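Local coordinates for protein titin (Homo sapiens, PDB 3LCY) that forms a giant filament of the muscle sarcomere, in which this A-band fragment contributes two immunoglobulin domains joined in tandem, at residues A[12-16]-A[26-30]; A[51-55]-A[68-74]; A[74-79]-A[91-97]; A[5-10]-A[83-89]; A[98-103]-A[181-187]. All coordinates share one frame. Numbering follows the deposited sequence.

Interaction 1: A[12-16]-A[26-30]; sequences KEMKD and QLSCQ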
# COMPACT_ATOMS: atom_id res chain seq x y z
N LYS A 12 -5.92 26.93 3.33
CA LYS A 12 -5.08 25.89 3.85
C LYS A 12 -5.10 24.78 2.83
O LYS A 12 -6.15 24.28 2.48
CB LYS A 12 -5.61 25.40 5.19
CG LYS A 12 -4.82 24.31 5.85
CD LYS A 12 -5.40 22.93 5.56
CE LYS A 12 -4.48 21.82 6.04
NZ LYS A 12 -4.97 20.48 5.69
N GLU A 13 -3.95 24.42 2.31
CA GLU A 13 -3.85 23.34 1.34
C GLU A 13 -3.83 21.99 2.03
O GLU A 13 -3.53 21.90 3.20
CB GLU A 13 -2.61 23.52 0.48
CG GLU A 13 -1.33 23.36 1.22
CD GLU A 13 -0.17 23.43 0.29
OE1 GLU A 13 -0.20 24.28 -0.61
OE2 GLU A 13 0.77 22.63 0.46
N MET A 14 -4.12 20.95 1.30
CA MET A 14 -4.11 19.61 1.86
C MET A 14 -2.72 19.20 2.29
O MET A 14 -1.74 19.56 1.67
CB MET A 14 -4.67 18.60 0.88
CG MET A 14 -6.16 18.61 0.79
SD MET A 14 -6.75 17.22 -0.12
CE MET A 14 -7.01 16.06 1.19
N LYS A 15 -2.67 18.45 3.37
CA LYS A 15 -1.42 18.00 3.92
C LYS A 15 -1.39 16.51 4.00
O LYS A 15 -2.41 15.86 4.08
CB LYS A 15 -1.24 18.55 5.33
CG LYS A 15 -1.17 20.02 5.42
CD LYS A 15 0.08 20.55 4.79
CE LYS A 15 0.02 22.05 4.69
NZ LYS A 15 1.32 22.63 4.36
N ASP A 16 -0.19 15.96 3.97
CA ASP A 16 -0.02 14.52 4.11
C ASP A 16 -0.52 14.07 5.48
O ASP A 16 -0.26 14.72 6.49
CB ASP A 16 1.44 14.12 3.90
CG ASP A 16 1.87 14.23 2.45
OD1 ASP A 16 1.00 14.46 1.59
OD2 ASP A 16 3.08 14.07 2.17
N GLN A 26 -8.60 11.43 8.20
CA GLN A 26 -9.20 12.71 7.83
C GLN A 26 -8.26 13.54 6.96
O GLN A 26 -7.20 13.97 7.40
CB GLN A 26 -9.60 13.51 9.07
CG GLN A 26 -10.92 13.07 9.69
CD GLN A 26 -11.30 13.90 10.91
OE1 GLN A 26 -12.11 14.82 10.82
NE2 GLN A 26 -10.71 13.57 12.05
N LEU A 27 -8.66 13.76 5.71
CA LEU A 27 -7.92 14.64 4.82
C LEU A 27 -8.70 15.94 4.64
O LEU A 27 -9.80 15.95 4.10
CB LEU A 27 -7.68 13.97 3.46
CG LEU A 27 -6.91 12.65 3.49
CD1 LEU A 27 -7.84 11.48 3.26
CD2 LEU A 27 -5.79 12.66 2.45
N SER A 28 -8.12 17.04 5.11
CA SER A 28 -8.84 18.31 5.13
C SER A 28 -8.11 19.44 4.41
O SER A 28 -6.89 19.39 4.23
CB SER A 28 -9.14 18.72 6.58
OG SER A 28 -9.92 19.91 6.62
N CYS A 29 -8.87 20.45 4.01
CA CYS A 29 -8.31 21.64 3.37
C CYS A 29 -9.31 22.78 3.45
O CYS A 29 -10.51 22.56 3.61
CB CYS A 29 -7.96 21.35 1.91
SG CYS A 29 -9.39 21.04 0.85
N GLN A 30 -8.87 24.02 3.31
CA GLN A 30 -9.75 25.16 3.26
C GLN A 30 -9.71 25.90 1.97
O GLN A 30 -8.71 26.39 1.60
CB GLN A 30 -9.37 26.14 4.31
CG GLN A 30 -9.12 25.57 5.59
CD GLN A 30 -9.44 26.51 6.64
OE1 GLN A 30 -9.81 27.62 6.38
NE2 GLN A 30 -9.33 26.08 7.85
O HOH W 1 -5.00 17.11 5.08
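In an I-set immunoglobulin domain the first strand pairs with one sheet and then crosses to the other. The step from 12 to 16 is an example of that A-to-A' kink beside strand 24-34. Pairing ends at one antiparallel hydrogen-bonded pair, Lys-12 with Gln-30: Gln-30 N donates to Lys-12 O at 2.9 Å, while the return bond from Lys-12 N to Gln-30 O, at 3.3 Å, is weak. From here the side chains take over. Lys-12 starts in t, but its chi2 of -97° lies between wells and bends the chain alongside the partner strand, so that NZ reaches Ser-28 O at 2.6 Å. Met-14, m then t, extends its thioether inward, with CG 3.5 Å from Cys-29 CB; Cys-29 (p) and Met-14 both also meet Cys-80. Lys-15, with two successive m angles, turns away from strand 24-34, and its NZ makes a long salt bridge of 3.9 Å to Glu-13 OE2. The CA-to-CB bond of Ser-28 leads away from 12-16, and its OG is hydrogen-bonded to Thr-64 OG1. Water 1 accepts from both Lys-15 N (3.2 Å) and Ser-28 N (3.1 Å). Chemically, then, the carbonyl and amide of Ser-28 both have polar partners, an ammonium group and a water, although the strand pairing has ended, while the buried methionine keeps the inner side apolar.

Interaction 2: A[51-55]-A[68-74]; sequences SRKYK and MTEEQED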
# COMPACT_ATOMS: atom_id res chain seq x y z
N SER A 51 -19.97 7.58 0.72
CA SER A 51 -20.47 6.31 1.21
C SER A 51 -20.07 6.16 2.67
O SER A 51 -19.70 7.13 3.32
CB SER A 51 -19.89 5.16 0.40
OG SER A 51 -18.49 5.06 0.58
N ARG A 52 -20.14 4.93 3.18
CA ARG A 52 -19.74 4.67 4.55
C ARG A 52 -18.22 4.70 4.67
O ARG A 52 -17.67 5.08 5.70
CB ARG A 52 -20.29 3.33 5.04
CG ARG A 52 -19.76 2.91 6.40
CD ARG A 52 -20.50 1.69 6.94
NE ARG A 52 -21.89 2.00 7.27
CZ ARG A 52 -22.76 1.13 7.77
NH1 ARG A 52 -22.38 -0.12 8.00
NH2 ARG A 52 -24.00 1.50 8.03
N LYS A 53 -17.54 4.31 3.60
CA LYS A 53 -16.09 4.30 3.58
C LYS A 53 -15.52 5.69 3.32
O LYS A 53 -14.53 6.09 3.93
CB LYS A 53 -15.56 3.31 2.54
CG LYS A 53 -14.05 3.18 2.53
CD LYS A 53 -13.57 2.21 1.47
CE LYS A 53 -12.06 2.04 1.53
NZ LYS A 53 -11.55 1.14 0.46
N TYR A 54 -16.15 6.43 2.41
CA TYR A 54 -15.71 7.79 2.11
C TYR A 54 -16.73 8.82 2.59
O TYR A 54 -17.65 9.17 1.86
CB TYR A 54 -15.48 7.95 0.61
CG TYR A 54 -14.50 6.96 0.01
CD1 TYR A 54 -13.15 7.03 0.31
CD2 TYR A 54 -14.93 5.98 -0.87
CE1 TYR A 54 -12.25 6.12 -0.23
CE2 TYR A 54 -14.04 5.07 -1.42
CZ TYR A 54 -12.71 5.15 -1.10
OH TYR A 54 -11.83 4.25 -1.65
N LYS A 55 -16.55 9.29 3.82
CA LYS A 55 -17.43 10.32 4.37
C LYS A 55 -16.94 11.70 3.93
O LYS A 55 -15.74 11.97 3.95
CB LYS A 55 -17.47 10.23 5.89
CG LYS A 55 -17.62 8.81 6.43
CD LYS A 55 -17.76 8.80 7.94
CE LYS A 55 -17.52 7.42 8.51
NZ LYS A 55 -18.41 6.39 7.91
N MET A 68 -12.27 5.37 5.71
CA MET A 68 -12.23 4.32 6.70
C MET A 68 -11.35 3.30 6.01
O MET A 68 -11.80 2.57 5.15
CB MET A 68 -13.62 3.76 6.96
CG MET A 68 -14.65 4.81 7.28
SD MET A 68 -14.19 5.91 8.62
CE MET A 68 -14.08 4.77 9.98
N THR A 69 -10.09 3.28 6.40
CA THR A 69 -9.16 2.40 5.81
C THR A 69 -9.40 0.96 6.11
O THR A 69 -9.68 0.60 7.18
CB THR A 69 -7.76 2.82 6.15
OG1 THR A 69 -7.49 2.54 7.51
CG2 THR A 69 -7.62 4.25 5.93
N GLU A 70 -9.29 0.13 5.10
CA GLU A 70 -9.46 -1.27 5.27
C GLU A 70 -8.31 -2.04 4.70
O GLU A 70 -7.99 -3.08 5.16
CB GLU A 70 -10.74 -1.71 4.62
CG GLU A 70 -11.04 -1.03 3.33
CD GLU A 70 -12.13 -1.68 2.53
OE1 GLU A 70 -12.68 -2.66 2.98
OE2 GLU A 70 -12.44 -1.22 1.45
N GLU A 71 -7.69 -1.50 3.67
CA GLU A 71 -6.66 -2.19 2.93
C GLU A 71 -5.53 -1.29 2.56
O GLU A 71 -5.65 -0.13 2.55
CB GLU A 71 -7.23 -2.87 1.70
CG GLU A 71 -7.72 -1.92 0.66
CD GLU A 71 -8.22 -2.55 -0.58
OE1 GLU A 71 -8.21 -3.75 -0.68
OE2 GLU A 71 -8.66 -1.84 -1.46
N GLN A 72 -4.40 -1.87 2.24
CA GLN A 72 -3.21 -1.15 1.90
C GLN A 72 -3.36 -0.24 0.73
O GLN A 72 -2.73 0.73 0.64
CB GLN A 72 -2.06 -2.11 1.68
CG GLN A 72 -1.28 -2.32 2.89
CD GLN A 72 -0.26 -3.38 2.79
OE1 GLN A 72 0.64 -3.44 3.56
NE2 GLN A 72 -0.39 -4.22 1.84
N GLU A 73 -4.25 -0.59 -0.15
CA GLU A 73 -4.49 0.16 -1.35
C GLU A 73 -5.12 1.54 -1.15
O GLU A 73 -5.21 2.30 -2.05
CB GLU A 73 -5.30 -0.70 -2.28
CG GLU A 73 -4.51 -1.73 -2.96
CD GLU A 73 -4.66 -3.10 -2.39
OE1 GLU A 73 -4.70 -4.06 -3.14
OE2 GLU A 73 -4.69 -3.22 -1.20
N ASP A 74 -5.61 1.79 0.04
CA ASP A 74 -6.22 3.04 0.45
C ASP A 74 -5.20 4.10 0.63
O ASP A 74 -5.54 5.22 0.73
CB ASP A 74 -7.01 2.90 1.75
CG ASP A 74 -8.18 2.08 1.61
OD1 ASP A 74 -8.59 1.49 2.55
OD2 ASP A 74 -8.71 2.01 0.56
O HOH W 2 -9.29 4.38 -0.85
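Lys-53 and Met-68 carry most of this contact, in which the start of strand 54-58 meets the turn that follows strand 62-68. Lys-53 loses the most surface. Its side chain is fully extended, all four angles t, and places NZ between two carboxylates: Glu-70 OE2 at 2.7 Å and Asp-74 OD2 at 3.0 Å, a salt-bridge network. Asp-74 does double duty, since its OD1 accepts from Glu-70 N at 3.0 Å, which ties one carboxylate of the network to the backbone of the other acid. A water also bridges Tyr-54 OH (2.7 Å) and Asp-74 OD2 (2.8 Å). Met-68 works at the other end. Its N donates to Lys-53 O at 3.0 Å. The Met-68 side chain, m at each angle, folds over the turn so that its CG lies 3.4 Å from Arg-52 O and its SD 3.7 Å from Lys-55 CE. Lys-55 in turn curls back, NZ reaching Arg-52 O at 2.7 Å. The contact lies on the surface, at the edge of an immunoglobulin sandwich: strand 54-58 is outermost in its four-stranded sheet, pairing onward with strand 62-68, while Thr-69 packs on Leu-95 and Leu-97 of strand 88-103, and Gln-72 reaches Gly-129 in the second domain.

Interaction 3: A[74-79]-A[91-97]; sequences DEGVYT and TSSKLLL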
# COMPACT_ATOMS: atom_id res chain seq x y z
N ASP A 74 -5.61 1.79 0.04
CA ASP A 74 -6.22 3.04 0.45
C ASP A 74 -5.20 4.10 0.63
O ASP A 74 -5.54 5.22 0.73
CB ASP A 74 -7.01 2.90 1.75
CG ASP A 74 -8.18 2.08 1.61
OD1 ASP A 74 -8.59 1.49 2.55
OD2 ASP A 74 -8.71 2.01 0.56
N GLU A 75 -3.95 3.73 0.70
CA GLU A 75 -2.90 4.66 0.85
C GLU A 75 -2.72 5.45 -0.43
O GLU A 75 -3.24 5.09 -1.43
CB GLU A 75 -1.62 3.94 1.22
CG GLU A 75 -0.83 3.43 0.05
CD GLU A 75 -0.00 2.26 0.35
OE1 GLU A 75 0.20 1.44 -0.51
OE2 GLU A 75 0.45 2.15 1.44
N GLY A 76 -2.00 6.54 -0.39
CA GLY A 76 -1.82 7.27 -1.61
C GLY A 76 -2.44 8.60 -1.81
O GLY A 76 -2.84 9.21 -0.91
N VAL A 77 -2.48 9.03 -3.05
CA VAL A 77 -3.03 10.34 -3.41
C VAL A 77 -4.54 10.54 -3.38
O VAL A 77 -5.29 9.74 -3.88
CB VAL A 77 -2.54 10.75 -4.81
CG1 VAL A 77 -3.05 12.12 -5.17
CG2 VAL A 77 -1.05 10.73 -4.88
N TYR A 78 -4.94 11.66 -2.80
CA TYR A 78 -6.34 12.06 -2.72
C TYR A 78 -6.39 13.50 -3.19
O TYR A 78 -5.58 14.31 -2.77
CB TYR A 78 -6.91 11.91 -1.32
CG TYR A 78 -7.13 10.48 -0.94
CD1 TYR A 78 -8.30 9.84 -1.27
CD2 TYR A 78 -6.17 9.78 -0.26
CE1 TYR A 78 -8.50 8.54 -0.93
CE2 TYR A 78 -6.36 8.48 0.07
CZ TYR A 78 -7.54 7.87 -0.26
OH TYR A 78 -7.72 6.57 0.09
N THR A 79 -7.33 13.81 -4.06
CA THR A 79 -7.45 15.16 -4.59
C THR A 79 -8.80 15.80 -4.36
O THR A 79 -9.83 15.21 -4.65
CB THR A 79 -7.16 15.16 -6.09
OG1 THR A 79 -5.85 14.65 -6.33
CG2 THR A 79 -7.24 16.55 -6.65
N THR A 91 -6.23 20.68 -5.06
CA THR A 91 -5.26 20.44 -4.00
C THR A 91 -5.18 18.95 -3.67
O THR A 91 -6.20 18.28 -3.54
CB THR A 91 -5.59 21.24 -2.73
OG1 THR A 91 -4.74 20.80 -1.66
CG2 THR A 91 -7.04 21.03 -2.34
N SER A 92 -3.96 18.45 -3.52
CA SER A 92 -3.75 17.02 -3.30
C SER A 92 -2.75 16.74 -2.18
O SER A 92 -1.84 17.54 -1.93
CB SER A 92 -3.28 16.35 -4.59
OG SER A 92 -4.18 16.60 -5.65
N SER A 93 -2.92 15.60 -1.52
CA SER A 93 -2.00 15.15 -0.49
C SER A 93 -2.07 13.63 -0.40
O SER A 93 -2.94 13.01 -1.03
CB SER A 93 -2.32 15.79 0.86
OG SER A 93 -3.54 15.29 1.38
N LYS A 94 -1.17 13.03 0.36
CA LYS A 94 -1.12 11.57 0.44
C LYS A 94 -1.50 11.03 1.81
O LYS A 94 -1.33 11.70 2.83
CB LYS A 94 0.27 11.06 0.05
CG LYS A 94 0.60 11.23 -1.42
CD LYS A 94 2.01 10.76 -1.72
CE LYS A 94 2.31 10.85 -3.21
NZ LYS A 94 3.74 10.55 -3.50
N LEU A 95 -2.01 9.81 1.82
CA LEU A 95 -2.35 9.12 3.05
C LEU A 95 -1.31 8.04 3.34
O LEU A 95 -1.11 7.13 2.53
CB LEU A 95 -3.74 8.49 2.96
CG LEU A 95 -4.17 7.61 4.13
CD1 LEU A 95 -4.05 8.36 5.45
CD2 LEU A 95 -5.58 7.08 3.93
N LEU A 96 -0.64 8.15 4.48
CA LEU A 96 0.35 7.16 4.87
C LEU A 96 -0.23 6.23 5.93
O LEU A 96 -0.75 6.68 6.95
CB LEU A 96 1.62 7.83 5.39
CG LEU A 96 2.54 8.52 4.37
CD1 LEU A 96 1.83 9.65 3.65
CD2 LEU A 96 3.79 9.03 5.05
N LEU A 97 -0.14 4.93 5.68
CA LEU A 97 -0.69 3.94 6.60
C LEU A 97 0.33 3.48 7.63
O LEU A 97 1.54 3.61 7.43
CB LEU A 97 -1.23 2.74 5.83
CG LEU A 97 -2.35 3.01 4.83
CD1 LEU A 97 -2.80 1.73 4.16
CD2 LEU A 97 -3.53 3.69 5.51
O HOH W 3 1.41 3.98 3.40
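Followed from its start, strand 91-97 forms one arm of the F-G hairpin. Thr-91 offers its carbonyl to a CA-H...O contact, Thr-79 CA to Thr-91 O at 3.5 Å. Ser-92 faces Thr-79 in a non-hydrogen-bonded pair whose hydroxyls close the gap, OG to OG1 2.7 Å. Ser-93 pairs with Tyr-78 through two backbone bonds: Tyr-78 N to Ser-93 O at 3.0 Å and Ser-93 N to Tyr-78 O at 3.2 Å. Lys-94 lies beside Val-77 on the outer face, CE 3.8 Å from Val-77 CG2. Leu-95 pairs with Gly-76, its N 2.9 Å from Gly-76 O, and sets CB 3.9 Å from Tyr-78 CE2. That ring belongs to a tyrosine corner, Tyr-78 OH bonding Asp-74 O at 2.6 Å, within the Asp-x-Gly-x-Tyr signature of such domains. Leu-97 packs its CG against Glu-75 CB at 3.8 Å. Strand 17-20 runs parallel along the far edge of 88-103, strand 38-43 adjoins 76-83, and strands 24-34 and 62-68 of the facing sheet cover Tyr-78.

Interaction 4: A[5-10]-A[83-89]; sequences GEAPGI and TNEVGEV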
# COMPACT_ATOMS: atom_id res chain seq x y z
N GLY A 5 -17.59 37.25 -8.81
CA GLY A 5 -17.58 36.16 -7.87
C GLY A 5 -16.11 35.94 -7.69
O GLY A 5 -15.31 36.40 -8.49
N GLU A 6 -15.74 35.24 -6.63
CA GLU A 6 -14.35 34.98 -6.39
C GLU A 6 -14.16 33.51 -6.64
O GLU A 6 -14.91 32.69 -6.11
CB GLU A 6 -13.99 35.37 -4.96
CG GLU A 6 -14.59 36.69 -4.56
CD GLU A 6 -14.07 37.21 -3.25
OE1 GLU A 6 -14.77 38.02 -2.61
OE2 GLU A 6 -12.96 36.82 -2.85
N ALA A 7 -13.17 33.16 -7.44
CA ALA A 7 -12.89 31.77 -7.75
C ALA A 7 -12.39 31.18 -6.47
O ALA A 7 -11.90 31.89 -5.61
CB ALA A 7 -11.85 31.66 -8.83
N PRO A 8 -12.53 29.87 -6.32
CA PRO A 8 -12.07 29.25 -5.09
C PRO A 8 -10.59 29.50 -4.83
O PRO A 8 -9.75 29.32 -5.69
CB PRO A 8 -12.32 27.77 -5.35
CG PRO A 8 -13.35 27.74 -6.36
CD PRO A 8 -13.11 28.90 -7.24
N GLY A 9 -10.30 29.92 -3.61
CA GLY A 9 -8.95 30.22 -3.19
C GLY A 9 -8.56 29.33 -2.04
O GLY A 9 -9.35 29.10 -1.13
N ILE A 10 -7.35 28.81 -2.07
CA ILE A 10 -6.89 27.94 -1.02
C ILE A 10 -6.39 28.73 0.18
O ILE A 10 -5.51 29.55 0.05
CB ILE A 10 -5.80 26.99 -1.55
CG1 ILE A 10 -6.41 26.03 -2.57
CG2 ILE A 10 -5.15 26.23 -0.43
CD1 ILE A 10 -5.44 25.48 -3.55
N THR A 83 -15.03 24.03 -6.91
CA THR A 83 -15.52 24.77 -8.06
C THR A 83 -16.70 25.70 -7.81
O THR A 83 -17.50 25.50 -6.91
CB THR A 83 -15.95 23.82 -9.17
OG1 THR A 83 -14.98 22.78 -9.31
CG2 THR A 83 -16.07 24.55 -10.46
N ASN A 84 -16.77 26.73 -8.65
CA ASN A 84 -17.83 27.73 -8.63
C ASN A 84 -17.89 28.32 -10.04
O ASN A 84 -17.08 27.95 -10.87
CB ASN A 84 -17.69 28.73 -7.49
CG ASN A 84 -16.69 29.79 -7.75
OD1 ASN A 84 -16.12 29.85 -8.82
ND2 ASN A 84 -16.46 30.64 -6.78
N GLU A 85 -18.84 29.19 -10.34
CA GLU A 85 -18.92 29.72 -11.70
C GLU A 85 -17.66 30.45 -12.13
O GLU A 85 -17.23 30.32 -13.27
CB GLU A 85 -20.10 30.68 -11.86
CG GLU A 85 -21.31 30.40 -11.02
CD GLU A 85 -22.21 31.63 -10.91
OE1 GLU A 85 -23.35 31.59 -11.41
OE2 GLU A 85 -21.77 32.63 -10.32
N VAL A 86 -17.06 31.21 -11.22
CA VAL A 86 -15.86 31.95 -11.54
C VAL A 86 -14.66 31.10 -11.92
O VAL A 86 -13.91 31.46 -12.82
CB VAL A 86 -15.45 32.84 -10.38
CG1 VAL A 86 -14.34 33.76 -10.81
CG2 VAL A 86 -16.62 33.60 -9.88
N GLY A 87 -14.45 29.98 -11.24
CA GLY A 87 -13.33 29.11 -11.54
C GLY A 87 -13.16 27.94 -10.60
O GLY A 87 -14.00 27.71 -9.75
N GLU A 88 -12.08 27.20 -10.75
CA GLU A 88 -11.84 26.06 -9.87
C GLU A 88 -10.38 25.91 -9.44
O GLU A 88 -9.49 26.30 -10.16
CB GLU A 88 -12.36 24.77 -10.51
CG GLU A 88 -11.49 24.19 -11.58
CD GLU A 88 -12.09 22.93 -12.18
OE1 GLU A 88 -11.35 22.14 -12.78
OE2 GLU A 88 -13.31 22.73 -12.04
N VAL A 89 -10.17 25.33 -8.26
CA VAL A 89 -8.83 25.12 -7.74
C VAL A 89 -8.67 23.65 -7.39
O VAL A 89 -9.64 22.95 -7.18
CB VAL A 89 -8.55 25.93 -6.47
CG1 VAL A 89 -8.69 27.41 -6.74
CG2 VAL A 89 -9.45 25.49 -5.35
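A proline seated in the mouth of an F-G hairpin defines this part of the immunoglobulin sandwich, where the first strand, 6-10, runs past the turn between strands 76-83 and 88-103. Pro-8 is the main bump. Its ring enters a hollow made by Asn-84, the backbone of Gly-87 and the side chain of Val-89: CD lies 3.5 Å from Asn-84 OD1, CG 4.1 Å from Thr-83 CA, and CB 3.7 Å from Val-89 CG2. Ile-31 and Ala-82 complete the floor. Ile-10, its end turned inward, closes the hollow beyond Val-89, with CG1 4.2 Å from Val-89 CG2. On the other flank Val-86 is a knob on the hairpin tip, with CG1 3.8 Å from Ala-7 CB. Glycine suits the fit at Gly-87, where a CB would fall only 3.2 Å from Ala-7 CB, a tight approach. Asn-84 bridges the turn in an Asx motif, OD1 accepting from Gly-87 N at 2.9 Å, consistent with a well-defined hollow. The same amide group reaches across to the first strand, where Asn-84 ND2 donates to Glu-6 O at 2.7 Å.

Interaction 5: A[98-103]-A[181-187]; sequences QATPQF and NVFGTVD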
# COMPACT_ATOMS: atom_id res chain seq x y z
N GLN A 98 -0.17 2.95 8.74
CA GLN A 98 0.67 2.36 9.77
C GLN A 98 0.18 0.96 10.10
O GLN A 98 -0.98 0.76 10.44
CB GLN A 98 0.67 3.23 11.03
CG GLN A 98 1.27 4.61 10.83
CD GLN A 98 1.13 5.48 12.07
OE1 GLN A 98 1.18 6.71 11.98
NE2 GLN A 98 0.95 4.85 13.22
N ALA A 99 1.08 -0.02 9.98
CA ALA A 99 0.72 -1.40 10.25
C ALA A 99 1.96 -2.23 10.56
O ALA A 99 2.95 -2.20 9.82
CB ALA A 99 -0.03 -2.00 9.07
N THR A 100 1.90 -2.98 11.66
CA THR A 100 2.99 -3.87 12.02
C THR A 100 3.07 -4.98 10.98
O THR A 100 2.04 -5.50 10.55
CB THR A 100 2.77 -4.51 13.40
OG1 THR A 100 1.66 -5.42 13.33
CG2 THR A 100 2.48 -3.43 14.43
N PRO A 101 4.29 -5.32 10.55
CA PRO A 101 4.48 -6.36 9.53
C PRO A 101 3.67 -7.61 9.85
O PRO A 101 3.69 -8.08 10.99
CB PRO A 101 5.98 -6.65 9.61
CG PRO A 101 6.57 -5.35 10.06
CD PRO A 101 5.57 -4.76 11.01
N GLN A 102 2.97 -8.13 8.85
CA GLN A 102 2.08 -9.26 9.03
C GLN A 102 1.89 -9.99 7.71
O GLN A 102 1.57 -9.37 6.70
CB GLN A 102 0.72 -8.78 9.55
CG GLN A 102 -0.39 -9.81 9.43
CD GLN A 102 -1.77 -9.20 9.57
OE1 GLN A 102 -1.93 -7.98 9.52
NE2 GLN A 102 -2.78 -10.04 9.74
N PHE A 103 2.08 -11.30 7.71
CA PHE A 103 1.84 -12.08 6.51
C PHE A 103 0.36 -12.06 6.16
O PHE A 103 -0.50 -12.21 7.02
CB PHE A 103 2.37 -13.51 6.66
CG PHE A 103 3.86 -13.59 6.73
CD1 PHE A 103 4.64 -13.30 5.62
CD2 PHE A 103 4.50 -13.96 7.91
CE1 PHE A 103 6.01 -13.38 5.67
CE2 PHE A 103 5.88 -14.04 7.97
CZ PHE A 103 6.64 -13.75 6.85
N ASN A 181 9.73 -3.56 10.24
CA ASN A 181 9.56 -2.11 10.20
C ASN A 181 9.66 -1.53 11.61
O ASN A 181 9.93 -2.25 12.56
CB ASN A 181 8.29 -1.69 9.45
CG ASN A 181 7.03 -1.95 10.22
OD1 ASN A 181 7.05 -2.14 11.43
ND2 ASN A 181 5.91 -1.94 9.53
N VAL A 182 9.46 -0.23 11.75
CA VAL A 182 9.56 0.40 13.06
C VAL A 182 8.58 -0.21 14.05
O VAL A 182 8.90 -0.37 15.22
CB VAL A 182 9.31 1.92 12.98
CG1 VAL A 182 10.49 2.61 12.35
CG2 VAL A 182 8.06 2.20 12.18
N PHE A 183 7.39 -0.54 13.58
CA PHE A 183 6.36 -1.16 14.40
C PHE A 183 6.66 -2.57 14.93
O PHE A 183 6.28 -2.92 16.03
CB PHE A 183 5.01 -1.05 13.71
CG PHE A 183 4.66 0.35 13.36
CD1 PHE A 183 4.59 1.32 14.35
CD2 PHE A 183 4.44 0.72 12.05
CE1 PHE A 183 4.28 2.62 14.04
CE2 PHE A 183 4.14 2.03 11.74
CZ PHE A 183 4.06 2.97 12.73
N GLY A 184 7.33 -3.39 14.12
CA GLY A 184 7.67 -4.74 14.54
C GLY A 184 8.26 -5.63 13.47
O GLY A 184 8.55 -5.18 12.37
N THR A 185 8.44 -6.91 13.79
CA THR A 185 8.96 -7.87 12.84
C THR A 185 8.13 -9.14 12.84
O THR A 185 7.42 -9.43 13.81
CB THR A 185 10.42 -8.24 13.16
OG1 THR A 185 10.91 -9.18 12.20
CG2 THR A 185 10.52 -8.86 14.55
N VAL A 186 8.21 -9.90 11.75
CA VAL A 186 7.53 -11.18 11.65
C VAL A 186 8.28 -12.06 10.65
O VAL A 186 8.98 -11.55 9.77
CB VAL A 186 6.06 -11.02 11.19
CG1 VAL A 186 6.00 -10.67 9.71
CG2 VAL A 186 5.28 -12.30 11.47
N ASP A 187 8.16 -13.37 10.81
CA ASP A 187 8.84 -14.29 9.91
C ASP A 187 8.05 -15.59 9.72
O ASP A 187 7.20 -15.94 10.54
CB ASP A 187 10.25 -14.60 10.41
CG ASP A 187 10.26 -15.47 11.65
OD1 ASP A 187 9.99 -16.68 11.52
OD2 ASP A 187 10.55 -14.95 12.74
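Phe-183, on the tip of the second domain's F-G turn, lies over 98-100: its CB is 3.5 Å from Thr-100 CG2, and its ring extends until CZ is 3.7 Å from Gln-98 NE2. Behind it Pro-101 fits into the turn, CD 3.0 Å from Asn-181 OD1 and CG 3.0 Å from Gly-184 O. Asn-181 holds both sides, ND2 donating to Ala-99 O at 3.0 Å while OD1 accepts from Gly-184 N at 3.0 Å in an Asx motif. Further on, Val-186 fills the space between Pro-101 and Phe-103; its CG1 stands 4.0 Å from Pro-101 CB and makes an off-centre CH-pi contact, 4.2 Å from the Phe-103 centroid. Strands 98-103 and 185-187 run almost parallel, 3° apart, yet their axes come no nearer than 6.0 Å: side chains fill the gap. The first is the continuation of the preceding domain's last strand, pairing backbone with Arg-130 and Ile-128 of strand 121-130, while Pro-101 and Phe-103 also pack on strand 173-180.

How the interactions relate
Interactions 4 and 5 show one design used twice. Each sets a proline of a first strand into an Asn-x-x-Gly hairpin turn, once per domain, their centres about 44 Å apart on opposite sides of the chain's centre. Strand 88-103 serves both, and interaction 3 between them, so the last strand of one domain becomes the first of the next without a separate linker. Interaction 1 sits against interaction 3, centres about 10 Å apart, joined by Asp-16 OD1 to Lys-94 N at 2.9 Å. Interactions 2 and 3, centres about 12 Å apart, share Asp-74, which links the lysine salt bridges to the tyrosine corner near the domain junction.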